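Long-range contacts in regulator of nonsense transcripts 2 (Homo sapiens, PDB 4CEK), which takes part in nonsense-mediated mRNA decay and is represented here by its second MIF4G domain, an all-helical module: residues A[201-205]-A[247-252]; A[213-218]-A[252-258]; A[241-245]-A[280-284]. All blocks are in the same frame, centred on the assembly; numbering follows the deposited sequence.

Contact 1 of 3, residues A[201-205]-A[247-252]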
loop_
_atom_site.group_PDB
_atom_site.type_symbol
_atom_site.label_atom_id
_atom_site.label_comp_id
_atom_site.label_asym_id
_atom_site.label_seq_id
_atom_site.Cartn_x
_atom_site.Cartn_y
_atom_site.Cartn_z
ATOM N N HIS A 201 -5.117 -6.584 -11.822
ATOM C CA HIS A 201 -4.132 -7.671 -11.679
ATOM C C HIS A 201 -4.720 -9.032 -11.436
ATOM O O HIS A 201 -4.172 -10.027 -11.903
ATOM C CB HIS A 201 -3.149 -7.396 -10.552
ATOM C CG HIS A 201 -2.254 -6.205 -10.794
ATOM N ND1 HIS A 201 -1.741 -5.925 -11.991
ATOM C CD2 HIS A 201 -1.786 -5.227 -9.926
ATOM C CE1 HIS A 201 -0.978 -4.820 -11.909
ATOM N NE2 HIS A 201 -1.010 -4.389 -10.645
ATOM N N VAL A 202 -5.800 -9.100 -10.669
ATOM C CA VAL A 202 -6.452 -10.364 -10.393
ATOM C C VAL A 202 -7.124 -10.921 -11.641
ATOM O O VAL A 202 -7.311 -12.127 -11.740
ATOM C CB VAL A 202 -7.515 -10.238 -9.299
ATOM C CG1 VAL A 202 -8.389 -11.479 -9.236
ATOM C CG2 VAL A 202 -6.856 -9.959 -7.961
ATOM N N ARG A 203 -7.492 -10.054 -12.587
ATOM C CA ARG A 203 -8.182 -10.504 -13.811
ATOM C C ARG A 203 -7.255 -10.913 -14.948
ATOM O O ARG A 203 -7.652 -11.722 -15.749
ATOM C CB ARG A 203 -9.139 -9.441 -14.324
ATOM C CG ARG A 203 -10.427 -9.346 -13.531
ATOM C CD ARG A 203 -11.132 -8.051 -13.892
ATOM N NE ARG A 203 -12.267 -7.764 -13.009
ATOM C CZ ARG A 203 -12.683 -6.540 -12.682
ATOM N NH1 ARG A 203 -12.050 -5.456 -13.136
ATOM N NH2 ARG A 203 -13.725 -6.396 -11.872
ATOM N N LYS A 204 -6.029 -10.389 -14.982
ATOM C CA LYS A 204 -5.087 -10.592 -16.105
ATOM C C LYS A 204 -4.024 -11.676 -15.870
ATOM O O LYS A 204 -3.994 -12.318 -14.824
ATOM C CB LYS A 204 -4.403 -9.255 -16.454
ATOM C CG LYS A 204 -5.359 -8.219 -17.049
ATOM C CD LYS A 204 -5.526 -8.356 -18.566
ATOM C CE LYS A 204 -6.826 -7.730 -19.076
ATOM N NZ LYS A 204 -6.813 -7.529 -20.556
ATOM N N LYS A 205 -3.183 -11.883 -16.889
ATOM C CA LYS A 205 -2.027 -12.803 -16.853
ATOM C C LYS A 205 -1.137 -12.635 -18.096
ATOM O O LYS A 205 -0.036 -12.090 -18.020
ATOM C CB LYS A 205 -2.475 -14.272 -16.750
ATOM C CG LYS A 205 -2.278 -14.883 -15.367
ATOM C CD LYS A 205 -1.532 -16.212 -15.418
ATOM C CE LYS A 205 -0.956 -16.540 -14.051
ATOM N NZ LYS A 205 -0.263 -17.850 -14.017
ATOM N N HIS A 247 -1.144 -19.511 -10.389
ATOM C CA HIS A 247 0.215 -19.110 -10.148
ATOM C C HIS A 247 0.404 -17.674 -9.728
ATOM O O HIS A 247 1.031 -17.432 -8.697
ATOM C CB HIS A 247 1.108 -19.482 -11.331
ATOM C CG HIS A 247 1.461 -20.965 -11.389
ATOM N ND1 HIS A 247 0.748 -21.918 -10.723
ATOM C CD2 HIS A 247 2.459 -21.643 -12.095
ATOM C CE1 HIS A 247 1.275 -23.132 -10.979
ATOM N NE2 HIS A 247 2.324 -22.964 -11.819
ATOM N N HIS A 248 -0.104 -16.704 -10.488
ATOM C CA HIS A 248 0.102 -15.301 -10.098
ATOM C C HIS A 248 -0.677 -14.949 -8.840
ATOM O O HIS A 248 -0.189 -14.221 -8.004
ATOM C CB HIS A 248 -0.123 -14.327 -11.266
ATOM C CG HIS A 248 1.124 -14.117 -12.146
ATOM N ND1 HIS A 248 1.247 -13.082 -13.015
ATOM C CD2 HIS A 248 2.324 -14.846 -12.243
ATOM C CE1 HIS A 248 2.443 -13.159 -13.648
ATOM N NE2 HIS A 248 3.102 -14.228 -13.168
ATOM N N HIS A 249 -1.843 -15.532 -8.640
ATOM C CA HIS A 249 -2.639 -15.217 -7.477
ATOM C C HIS A 249 -2.078 -15.724 -6.173
ATOM O O HIS A 249 -2.348 -15.122 -5.102
ATOM C CB HIS A 249 -4.059 -15.724 -7.635
ATOM C CG HIS A 249 -4.790 -15.102 -8.787
ATOM N ND1 HIS A 249 -6.052 -15.452 -9.123
ATOM C CD2 HIS A 249 -4.387 -14.123 -9.702
ATOM C CE1 HIS A 249 -6.436 -14.743 -10.203
ATOM N NE2 HIS A 249 -5.413 -13.922 -10.553
ATOM N N ILE A 250 -1.356 -16.849 -6.240
ATOM C CA ILE A 250 -0.712 -17.472 -5.087
ATOM C C ILE A 250 0.402 -16.541 -4.647
ATOM O O ILE A 250 0.513 -16.279 -3.449
ATOM C CB ILE A 250 -0.117 -18.889 -5.392
ATOM C CG1 ILE A 250 -1.205 -19.963 -5.592
ATOM C CG2 ILE A 250 0.741 -19.366 -4.247
ATOM C CD1 ILE A 250 -0.716 -21.199 -6.356
ATOM N N GLU A 251 1.205 -16.013 -5.583
ATOM C CA GLU A 251 2.302 -15.121 -5.183
ATOM C C GLU A 251 1.811 -13.797 -4.610
ATOM O O GLU A 251 2.301 -13.338 -3.570
ATOM C CB GLU A 251 3.274 -14.830 -6.292
ATOM C CG GLU A 251 3.621 -16.011 -7.156
ATOM C CD GLU A 251 4.859 -15.768 -8.002
ATOM O OE1 GLU A 251 5.825 -15.130 -7.463
ATOM O OE2 GLU A 251 4.842 -16.220 -9.191
ATOM N N MET A 252 0.845 -13.186 -5.274
ATOM C CA MET A 252 0.220 -11.947 -4.758
ATOM C C MET A 252 -0.270 -12.185 -3.345
ATOM O O MET A 252 -0.035 -11.375 -2.461
ATOM C CB MET A 252 -0.941 -11.495 -5.658
ATOM C CG MET A 252 -0.524 -11.094 -7.085
ATOM S SD MET A 252 -1.965 -10.735 -8.136
ATOM C CE MET A 252 -2.653 -9.373 -7.202
#
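His-201 opens the contact from the last turn of helix 185-203: its CB rests 3.9 Å from CE of Met-252, while the imidazole NE2 is hydrogen-bonded to Thr-216 on helix 210-225. Val-202 comes next, with both apolar and polar contacts. Its CG1 packs 3.9 Å from CE1 of His-249, its CG2 lies 4.3 Å from the Met-252 CE methyl, and its carbonyl O accepts a weak hydrogen bond from His-249 NE2 at 2.9 Å, with an N-H...O angle of only 118°. The other ring nitrogen of His-249, ND1, is bound to the backbone O of Asp-244, so this imidazole links two backbone carbonyls near helix ends. At Lys-204 the chain leaves helical geometry, and Lys-205 swings over the first turn of helix 247-266, CE 3.7 Å from CB of His-248 and NZ 3.4 Å from CB of His-247. That side chain is poorly ordered, so its position is approximate. The contact thus sets the C-terminal end of one helix beside the N-terminal turn of a helix in the following hairpin, an arrangement typical of the stacked antiparallel helix pairs of HEAT-like MIF4G domains.

Contact 2 of 3, residues A[213-218]-A[252-258]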
loop_
_atom_site.group_PDB
_atom_site.type_symbol
_atom_site.label_atom_id
_atom_site.label_comp_id
_atom_site.label_asym_id
_atom_site.label_seq_id
_atom_site.Cartn_x
_atom_site.Cartn_y
_atom_site.Cartn_z
ATOM N N LYS A 213 2.766 -6.371 -9.819
ATOM C CA LYS A 213 1.632 -6.857 -9.053
ATOM C C LYS A 213 1.984 -6.836 -7.546
ATOM O O LYS A 213 1.179 -6.411 -6.695
ATOM C CB LYS A 213 1.264 -8.260 -9.533
ATOM C CG LYS A 213 1.000 -8.342 -11.035
ATOM C CD LYS A 213 0.680 -9.768 -11.500
ATOM C CE LYS A 213 -0.180 -9.808 -12.762
ATOM N NZ LYS A 213 -0.954 -11.080 -12.905
ATOM N N ASN A 214 3.203 -7.282 -7.233
ATOM C CA ASN A 214 3.708 -7.312 -5.856
ATOM C C ASN A 214 3.879 -5.903 -5.248
ATOM O O ASN A 214 3.625 -5.731 -4.070
ATOM C CB ASN A 214 5.018 -8.136 -5.777
ATOM C CG ASN A 214 4.790 -9.667 -5.879
ATOM O OD1 ASN A 214 3.682 -10.192 -5.640
ATOM N ND2 ASN A 214 5.862 -10.391 -6.229
ATOM N N LYS A 215 4.256 -4.900 -6.052
ATOM C CA LYS A 215 4.246 -3.514 -5.614
ATOM C C LYS A 215 2.828 -3.113 -5.180
ATOM O O LYS A 215 2.652 -2.560 -4.093
ATOM C CB LYS A 215 4.691 -2.555 -6.733
ATOM C CG LYS A 215 4.783 -1.074 -6.303
ATOM C CD LYS A 215 4.414 -0.048 -7.392
ATOM C CE LYS A 215 2.919 -0.018 -7.715
ATOM N NZ LYS A 215 2.079 1.065 -7.092
ATOM N N THR A 216 1.826 -3.373 -6.023
ATOM C CA THR A 216 0.456 -3.000 -5.683
ATOM C C THR A 216 0.052 -3.657 -4.376
ATOM O O THR A 216 -0.469 -2.997 -3.492
ATOM C CB THR A 216 -0.555 -3.406 -6.768
ATOM O OG1 THR A 216 -0.313 -2.669 -7.965
ATOM C CG2 THR A 216 -1.957 -3.133 -6.317
ATOM N N VAL A 217 0.296 -4.963 -4.262
ATOM C CA VAL A 217 -0.138 -5.728 -3.101
ATOM C C VAL A 217 0.642 -5.324 -1.870
ATOM O O VAL A 217 0.055 -5.237 -0.800
ATOM C CB VAL A 217 -0.056 -7.262 -3.349
ATOM C CG1 VAL A 217 0.141 -8.012 -2.049
ATOM C CG2 VAL A 217 -1.308 -7.760 -4.047
ATOM N N ARG A 218 1.933 -5.024 -1.998
ATOM C CA ARG A 218 2.699 -4.508 -0.838
ATOM C C ARG A 218 2.181 -3.156 -0.322
ATOM O O ARG A 218 2.095 -2.950 0.895
ATOM C CB ARG A 218 4.195 -4.370 -1.150
ATOM C CG ARG A 218 4.931 -5.702 -1.265
ATOM C CD ARG A 218 6.431 -5.500 -1.340
ATOM N NE ARG A 218 7.059 -6.464 -2.245
ATOM C CZ ARG A 218 7.634 -7.613 -1.875
ATOM N NH1 ARG A 218 7.674 -7.980 -0.590
ATOM N NH2 ARG A 218 8.164 -8.409 -2.803
ATOM N N MET A 252 0.845 -13.186 -5.274
ATOM C CA MET A 252 0.220 -11.947 -4.758
ATOM C C MET A 252 -0.270 -12.185 -3.345
ATOM O O MET A 252 -0.035 -11.375 -2.461
ATOM C CB MET A 252 -0.941 -11.495 -5.658
ATOM C CG MET A 252 -0.524 -11.094 -7.085
ATOM S SD MET A 252 -1.965 -10.735 -8.136
ATOM C CE MET A 252 -2.653 -9.373 -7.202
ATOM N N ALA A 253 -0.932 -13.313 -3.137
ATOM C CA ALA A 253 -1.412 -13.710 -1.805
ATOM C C ALA A 253 -0.313 -13.774 -0.746
ATOM O O ALA A 253 -0.532 -13.345 0.401
ATOM C CB ALA A 253 -2.080 -15.072 -1.865
ATOM N N CYS A 254 0.819 -14.371 -1.120
ATOM C CA CYS A 254 1.924 -14.645 -0.207
ATOM C C CYS A 254 2.655 -13.367 0.077
ATOM O O CYS A 254 3.042 -13.117 1.234
ATOM C CB CYS A 254 2.898 -15.749 -0.762
ATOM S SG CYS A 254 2.137 -17.429 -0.829
ATOM N N THR A 255 2.847 -12.540 -0.955
ATOM C CA THR A 255 3.311 -11.142 -0.744
ATOM C C THR A 255 2.386 -10.360 0.206
ATOM O O THR A 255 2.855 -9.726 1.169
ATOM C CB THR A 255 3.414 -10.381 -2.038
ATOM O OG1 THR A 255 4.132 -11.177 -2.989
ATOM C CG2 THR A 255 4.133 -9.040 -1.796
ATOM N N LEU A 256 1.075 -10.444 -0.021
ATOM C CA LEU A 256 0.143 -9.731 0.849
ATOM C C LEU A 256 0.344 -10.179 2.274
ATOM O O LEU A 256 0.454 -9.338 3.181
ATOM C CB LEU A 256 -1.332 -9.951 0.429
ATOM C CG LEU A 256 -2.444 -9.209 1.195
ATOM C CD1 LEU A 256 -2.162 -7.705 1.155
ATOM C CD2 LEU A 256 -3.790 -9.500 0.567
ATOM N N LEU A 257 0.393 -11.495 2.493
ATOM C CA LEU A 257 0.508 -12.023 3.883
ATOM C C LEU A 257 1.869 -11.727 4.560
ATOM O O LEU A 257 1.933 -11.496 5.756
ATOM C CB LEU A 257 0.183 -13.522 3.931
ATOM C CG LEU A 257 -1.247 -13.934 3.578
ATOM C CD1 LEU A 257 -1.366 -15.432 3.186
ATOM C CD2 LEU A 257 -2.100 -13.582 4.771
ATOM N N GLU A 258 2.944 -11.694 3.792
ATOM C CA GLU A 258 4.232 -11.252 4.317
ATOM C C GLU A 258 4.199 -9.782 4.776
ATOM O O GLU A 258 4.875 -9.404 5.729
ATOM C CB GLU A 258 5.323 -11.365 3.266
ATOM C CG GLU A 258 5.873 -12.749 2.940
ATOM C CD GLU A 258 6.938 -12.649 1.841
ATOM O OE1 GLU A 258 7.754 -11.687 1.909
ATOM O OE2 GLU A 258 6.941 -13.482 0.895
#
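Val-217 is the centre of this contact and has the most surface covered. It points from helix 210-225 straight at helix 247-266, and its CG1 methyl reaches the backbone there, 3.4 Å from O of Met-252 and 3.3 Å from N of Leu-256. These two atoms are joined by a helical hydrogen bond of 2.8 Å, so the methyl sits against one turn of the facing helix. The same CG1 lies 3.5 Å from CB of Leu-256. The other methyl, CG2, meets CE of Met-252 at 3.8 Å; that methionine also touches Lys-213, its CG 4.1 Å from the lysine CB, and it continues onto Phe-198 of helix 185-203.

Thr-255 takes the flank of the valine, its CB 4.0 Å from Val-217 CG1. Its CG2 lies over one face of the Arg-218 guanidinium and comes within 3.5 Å of Arg-218 CG. The hydroxyl OG1 is hydrogen-bonded to O of Glu-251 one turn earlier in its own helix, and OD1 of Asn-214 lies 2.9 Å from that OG1.

The segment axes approach to 8.8 Å and run roughly parallel, at a crossing angle of -35°. At the rim, Arg-218 NH1 and Glu-258 OE1 are 4.5 Å apart, too far for a salt bridge. No hydrogen bond is assigned between the segments, and the chemistry implies that they are held mainly by the fit of Val-217 against Met-252, Thr-255 and Leu-256.

Contact 3 of 3, residues A[241-245]-A[280-284]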
loop_
_atom_site.group_PDB
_atom_site.type_symbol
_atom_site.label_atom_id
_atom_site.label_comp_id
_atom_site.label_asym_id
_atom_site.label_seq_id
_atom_site.Cartn_x
_atom_site.Cartn_y
_atom_site.Cartn_z
ATOM N N LEU A 241 -8.203 -13.748 -4.117
ATOM C CA LEU A 241 -7.051 -14.470 -4.605
ATOM C C LEU A 241 -7.239 -15.994 -4.321
ATOM O O LEU A 241 -6.825 -16.787 -5.106
ATOM C CB LEU A 241 -5.788 -13.929 -3.938
ATOM C CG LEU A 241 -5.312 -12.521 -4.315
ATOM C CD1 LEU A 241 -4.143 -12.114 -3.459
ATOM C CD2 LEU A 241 -4.922 -12.412 -5.800
ATOM N N LEU A 242 -7.861 -16.389 -3.208
ATOM C CA LEU A 242 -8.076 -17.798 -2.931
ATOM C C LEU A 242 -9.179 -18.458 -3.785
ATOM O O LEU A 242 -9.313 -19.668 -3.754
ATOM C CB LEU A 242 -8.392 -18.046 -1.459
ATOM C CG LEU A 242 -7.334 -17.661 -0.436
ATOM C CD1 LEU A 242 -7.545 -18.458 0.841
ATOM C CD2 LEU A 242 -5.923 -17.859 -0.941
ATOM N N SER A 243 -9.955 -17.691 -4.542
ATOM C CA SER A 243 -11.049 -18.269 -5.322
ATOM C C SER A 243 -10.548 -18.852 -6.625
ATOM O O SER A 243 -11.082 -19.839 -7.098
ATOM C CB SER A 243 -12.125 -17.220 -5.597
ATOM O OG SER A 243 -12.717 -16.791 -4.382
ATOM N N ASP A 244 -9.549 -18.216 -7.221
ATOM C CA ASP A 244 -8.863 -18.769 -8.375
ATOM C C ASP A 244 -7.380 -18.856 -7.988
ATOM O O ASP A 244 -6.558 -18.000 -8.334
ATOM C CB ASP A 244 -9.101 -17.911 -9.627
ATOM C CG ASP A 244 -8.289 -18.387 -10.839
ATOM O OD1 ASP A 244 -8.115 -19.620 -11.020
ATOM O OD2 ASP A 244 -7.813 -17.515 -11.605
ATOM N N PHE A 245 -7.053 -19.933 -7.285
ATOM C CA PHE A 245 -5.741 -20.114 -6.672
ATOM C C PHE A 245 -4.696 -20.652 -7.653
ATOM O O PHE A 245 -4.275 -21.800 -7.577
ATOM C CB PHE A 245 -5.898 -21.035 -5.453
ATOM C CG PHE A 245 -4.913 -20.778 -4.355
ATOM C CD1 PHE A 245 -4.676 -19.489 -3.891
ATOM C CD2 PHE A 245 -4.250 -21.834 -3.750
ATOM C CE1 PHE A 245 -3.781 -19.262 -2.864
ATOM C CE2 PHE A 245 -3.367 -21.612 -2.717
ATOM C CZ PHE A 245 -3.133 -20.327 -2.272
ATOM N N GLN A 280 -7.450 -22.569 4.861
ATOM C CA GLN A 280 -7.905 -22.928 3.502
ATOM C C GLN A 280 -6.782 -22.950 2.475
ATOM O O GLN A 280 -6.843 -23.711 1.502
ATOM C CB GLN A 280 -8.966 -21.977 2.975
ATOM C CG GLN A 280 -10.307 -22.055 3.681
ATOM C CD GLN A 280 -11.268 -20.983 3.174
ATOM O OE1 GLN A 280 -11.109 -20.466 2.055
ATOM N NE2 GLN A 280 -12.259 -20.636 3.996
ATOM N N MET A 281 -5.781 -22.084 2.640
ATOM C CA MET A 281 -4.612 -22.101 1.731
ATOM C C MET A 281 -3.801 -23.366 1.915
ATOM O O MET A 281 -3.390 -23.945 0.944
ATOM C CB MET A 281 -3.686 -20.950 1.973
ATOM C CG MET A 281 -4.258 -19.610 1.649
ATOM S SD MET A 281 -3.099 -18.277 2.084
ATOM C CE MET A 281 -1.629 -18.652 1.128
ATOM N N MET A 282 -3.571 -23.763 3.168
ATOM C CA MET A 282 -2.852 -24.992 3.488
ATOM C C MET A 282 -3.616 -26.222 3.008
ATOM O O MET A 282 -3.048 -27.074 2.318
ATOM C CB MET A 282 -2.571 -25.083 4.975
ATOM C CG MET A 282 -1.453 -24.143 5.389
ATOM S SD MET A 282 0.213 -24.516 4.768
ATOM C CE MET A 282 0.786 -25.456 6.188
ATOM N N ARG A 283 -4.911 -26.281 3.303
ATOM C CA ARG A 283 -5.747 -27.347 2.734
ATOM C C ARG A 283 -5.641 -27.418 1.205
ATOM O O ARG A 283 -5.590 -28.509 0.647
ATOM C CB ARG A 283 -7.207 -27.217 3.192
ATOM C CG ARG A 283 -7.411 -27.576 4.662
ATOM C CD ARG A 283 -8.881 -27.496 5.070
ATOM N NE ARG A 283 -9.213 -28.370 6.206
ATOM C CZ ARG A 283 -9.048 -28.061 7.498
ATOM N NH1 ARG A 283 -8.525 -26.891 7.870
ATOM N NH2 ARG A 283 -9.404 -28.939 8.440
ATOM N N LYS A 284 -5.562 -26.268 0.538
ATOM C CA LYS A 284 -5.524 -26.207 -0.935
ATOM C C LYS A 284 -4.205 -26.605 -1.566
ATOM O O LYS A 284 -4.213 -27.039 -2.688
ATOM C CB LYS A 284 -5.808 -24.780 -1.424
ATOM C CG LYS A 284 -7.270 -24.366 -1.523
ATOM C CD LYS A 284 -7.395 -23.024 -2.253
ATOM C CE LYS A 284 -8.768 -22.398 -2.077
ATOM N NZ LYS A 284 -9.836 -23.160 -2.789
#
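This is a mainly apolar contact between the end region of helix 231-243, with the turn that follows, and the middle-to-late part of helix 268-287; its centre lies about 22 Å from the centre of the chain. No hydrogen bond crosses it. Leu-242 has the largest covered area: pointing directly at the other helix, it places CD2 3.5 Å from CG of Met-281, while its CD1 is 4.3 Å from OE1 of Gln-280 at the margin.

Phe-245, three residues further along and already in the turn, adds the second anchoring side chain. The CE methyl of Met-281 lies near the plane of the phenyl ring, at its edge, 4.1 Å from CZ. The methionine therefore meets both Leu-242 and Phe-245, and beyond the segments it also touches Leu-257 and Val-298. Phe-245 in turn packs on Ile-250 and Val-298, so the ring reaches into the core shared with helices 247-266 and 292-305.

Lys-284 covers the outer side with its aliphatic chain. CD lies 3.7 Å from Phe-245 CD2, and CE comes 3.2 Å from O of Leu-242 in a carbon-to-carbonyl contact. The Lys-284 methylenes thus lie along Phe-245 and the Leu-242 carbonyl.

Helices 231-243 and 268-287 are the first members of two successive hairpins, completed by helices 247-266 and 292-305 respectively. Packing of such equivalent helices side by side is characteristic of the HEAT-like helical solenoid that MIF4G domains adopt.

All three contacts fall in the last three helical hairpins; contacts 1 and 2 both use helix 247-266, and contact 3 packs against it through Leu-241, Phe-245 and Met-281. The first two, centres about 10 Å apart, share Met-252, and Lys-213 NZ lies 3.0 Å from His-248 ND1, a probable hydrogen bond. The centre of contact 3 is about 12 Å from that of contact 1 and 15 Å from that of contact 2. His-249 ND1 probably bonds Asp-244 O at 2.7 Å between contacts 1 and 3, and Leu-257 CD1 packs 3.5 Å from Met-281 SD between contacts 2 and 3. Contact 2 pairs second helices of successive hairpins, contact 3 first helices, and contact 1 crosses between layers.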